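Local coordinates for periplasmic solute binding protein (Candidatus liberibacter, PDB 4CL2) that binds manganese or zinc in the periplasm, probably to hand the metal to an ABC-type uptake transporter of the inner membrane, at residues N104-S110 with E172-L178. Sequence-based numbering, arbitrary orientation.
Sequences NPHAWMS and EGCLVYL. With MN (manganese (II) ion), chain L.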
loop_
_atom_site.group_PDB
_atom_site.type_symbol
_atom_site.label_atom_id
_atom_site.label_comp_id
_atom_site.label_asym_id
_atom_site.label_seq_id
_atom_site.Cartn_x
_atom_site.Cartn_y
_atom_site.Cartn_z
ATOM N N ASN A 104 -4.803 6.991 8.015
ATOM C CA ASN A 104 -4.558 5.603 7.593
ATOM C C ASN A 104 -3.515 5.652 6.448
ATOM O O ASN A 104 -3.653 6.409 5.485
ATOM C CB ASN A 104 -5.882 5.015 7.120
ATOM C CG ASN A 104 -5.768 3.531 6.778
ATOM O OD1 ASN A 104 -4.926 3.108 5.991
ATOM N ND2 ASN A 104 -6.654 2.752 7.357
ATOM N N PRO A 105 -2.447 4.875 6.540
ATOM C CA PRO A 105 -1.388 5.052 5.561
ATOM C C PRO A 105 -1.522 4.347 4.224
ATOM O O PRO A 105 -0.739 4.587 3.327
ATOM C CB PRO A 105 -0.157 4.482 6.280
ATOM C CG PRO A 105 -0.712 3.509 7.243
ATOM C CD PRO A 105 -2.034 4.023 7.678
ATOM N N HIS A 106 -2.517 3.476 4.076
ATOM C CA HIS A 106 -2.568 2.482 3.011
ATOM C C HIS A 106 -3.097 3.050 1.673
ATOM O O HIS A 106 -3.873 2.393 0.984
ATOM C CB HIS A 106 -3.445 1.319 3.383
ATOM C CG HIS A 106 -2.961 0.594 4.605
ATOM N ND1 HIS A 106 -3.451 0.873 5.870
ATOM C CD2 HIS A 106 -2.124 -0.468 4.741
ATOM C CE1 HIS A 106 -2.886 0.046 6.751
ATOM N NE2 HIS A 106 -2.082 -0.769 6.089
ATOM N N ALA A 107 -2.601 4.200 1.313
ATOM C CA ALA A 107 -3.124 4.940 0.125
ATOM C C ALA A 107 -2.772 4.237 -1.171
ATOM O O ALA A 107 -3.470 4.463 -2.201
ATOM C CB ALA A 107 -2.536 6.358 0.123
ATOM N N TRP A 108 -1.756 3.381 -1.175
ATOM C CA TRP A 108 -1.367 2.648 -2.374
ATOM C C TRP A 108 -2.341 1.583 -2.887
ATOM O O TRP A 108 -2.188 1.144 -4.009
ATOM C CB TRP A 108 0.039 2.008 -2.229
ATOM C CG TRP A 108 0.107 0.998 -1.120
ATOM C CD1 TRP A 108 -0.269 -0.320 -1.205
ATOM C CD2 TRP A 108 0.447 1.232 0.243
ATOM N NE1 TRP A 108 -0.122 -0.936 0.031
ATOM C CE2 TRP A 108 0.289 0.004 0.935
ATOM C CE3 TRP A 108 0.887 2.358 0.958
ATOM C CZ2 TRP A 108 0.599 -0.137 2.279
ATOM C CZ3 TRP A 108 1.197 2.237 2.286
ATOM C CH2 TRP A 108 1.050 0.988 2.970
ATOM N N MET A 109 -3.321 1.239 -2.050
ATOM C CA MET A 109 -4.320 0.212 -2.402
ATOM C C MET A 109 -5.489 0.895 -3.129
ATOM O O MET A 109 -6.546 1.119 -2.573
ATOM C CB MET A 109 -4.817 -0.563 -1.195
ATOM C CG MET A 109 -3.754 -1.360 -0.492
ATOM S SD MET A 109 -2.934 -2.593 -1.484
ATOM C CE MET A 109 -4.292 -3.648 -2.021
ATOM N N SER A 110 -5.215 1.359 -4.338
ATOM C CA SER A 110 -6.139 2.179 -5.090
ATOM C C SER A 110 -5.546 2.374 -6.480
ATOM O O SER A 110 -4.353 2.641 -6.655
ATOM C CB SER A 110 -6.374 3.544 -4.418
ATOM O OG SER A 110 -6.769 4.599 -5.283
ATOM N N GLU A 172 -6.781 -5.870 9.314
ATOM C CA GLU A 172 -6.271 -4.490 9.330
ATOM C C GLU A 172 -7.098 -3.603 8.406
ATOM O O GLU A 172 -7.644 -4.077 7.415
ATOM C CB GLU A 172 -4.815 -4.454 8.841
ATOM C CG GLU A 172 -4.120 -3.133 9.144
ATOM C CD GLU A 172 -2.759 -3.001 8.470
ATOM O OE1 GLU A 172 -2.570 -3.456 7.352
ATOM O OE2 GLU A 172 -1.883 -2.379 9.003
ATOM N N GLY A 173 -7.198 -2.301 8.725
ATOM C CA GLY A 173 -7.929 -1.350 7.813
ATOM C C GLY A 173 -7.119 -0.996 6.585
ATOM O O GLY A 173 -6.842 0.192 6.300
ATOM N N CYS A 174 -6.770 -1.997 5.799
ATOM C CA CYS A 174 -5.850 -1.830 4.703
ATOM C C CYS A 174 -6.526 -1.445 3.387
ATOM O O CYS A 174 -5.826 -1.173 2.445
ATOM C CB CYS A 174 -5.065 -3.141 4.507
ATOM S SG CYS A 174 -6.076 -4.601 4.276
ATOM N N LEU A 175 -7.845 -1.525 3.319
ATOM C CA LEU A 175 -8.545 -1.313 2.018
ATOM C C LEU A 175 -9.379 -0.070 2.015
ATOM O O LEU A 175 -10.207 0.124 1.075
ATOM C CB LEU A 175 -9.447 -2.503 1.587
ATOM C CG LEU A 175 -8.714 -3.826 1.377
ATOM C CD1 LEU A 175 -9.680 -4.924 0.951
ATOM C CD2 LEU A 175 -7.529 -3.738 0.434
ATOM N N VAL A 176 -9.204 0.828 2.983
ATOM C CA VAL A 176 -10.094 1.983 3.068
ATOM C C VAL A 176 -9.961 2.886 1.828
ATOM O O VAL A 176 -10.984 3.454 1.385
ATOM C CB VAL A 176 -9.943 2.785 4.342
ATOM C CG1 VAL A 176 -10.273 1.894 5.536
ATOM C CG2 VAL A 176 -8.538 3.376 4.496
ATOM N N TYR A 177 -8.753 3.034 1.310
ATOM C CA TYR A 177 -8.565 3.780 0.053
ATOM C C TYR A 177 -9.107 3.082 -1.189
ATOM O O TYR A 177 -9.644 3.774 -2.110
ATOM C CB TYR A 177 -7.128 4.182 -0.135
ATOM C CG TYR A 177 -6.621 5.152 0.927
ATOM C CD1 TYR A 177 -6.068 4.679 2.148
ATOM C CD2 TYR A 177 -6.684 6.528 0.744
ATOM C CE1 TYR A 177 -5.611 5.563 3.121
ATOM C CE2 TYR A 177 -6.229 7.401 1.703
ATOM C CZ TYR A 177 -5.672 6.920 2.909
ATOM O OH TYR A 177 -5.243 7.832 3.845
ATOM N N LEU A 178 -8.988 1.750 -1.274
ATOM C CA LEU A 178 -9.642 0.991 -2.315
ATOM C C LEU A 178 -11.164 1.190 -2.295
ATOM O O LEU A 178 -11.816 1.343 -3.323
ATOM C CB LEU A 178 -9.312 -0.486 -2.217
ATOM C CG LEU A 178 -9.674 -1.307 -3.439
ATOM C CD1 LEU A 178 -8.848 -0.844 -4.621
ATOM C CD2 LEU A 178 -9.470 -2.775 -3.188
HETATM MN MN MN L . -0.361 -1.820 7.399
HETATM O O HOH W 1 -6.422 1.267 1.451
#
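His106 CB lies 3.6 Å from Cys174 O, where its side chain crosses to the 172-178 segment. With CG anti to the carbonyl carbon, one face of the ring lies against Cys174 CA, 3.8 Å from the ring centroid and 11° off the normal, a CH-pi contact; Pro105 CG covers the opposite face nearer the rim. CD2 faces Cys174 CB. ND1 gives its hydrogen to Asn104 OD1 at 2.7 Å, nearly in the ring plane, which leaves NE2 to ligate manganese at 2.4 Å. Glu172, its chain extended, brings OE2 to the same ion at 2.3 Å, with OE1 farther off and ring and carboxylate planes 75° apart; Asn193 N also hydrogen-bonds OE2. Asp247 is the third protein ligand in this model, in the metal site between the two lobes of this cluster 9 (ZnuA-like) solute-binding protein; His39, a ligand in another structure of the protein, is not bound here. Asn104 is a second-shell residue: OD1 also accepts from His106 N, closing an Asx turn, while ND2 donates to Gly173 O (2.8 Å, N-H...O angle 162°) on a carbonyl lone pair, so both ends of the amide are fixed. Tyr177 OH donates to Asn104 O at 2.7 Å, and Ala107 CA sits over the tyrosine ring. One water donates to His106 O and Cys174 O and accepts from Tyr177 N.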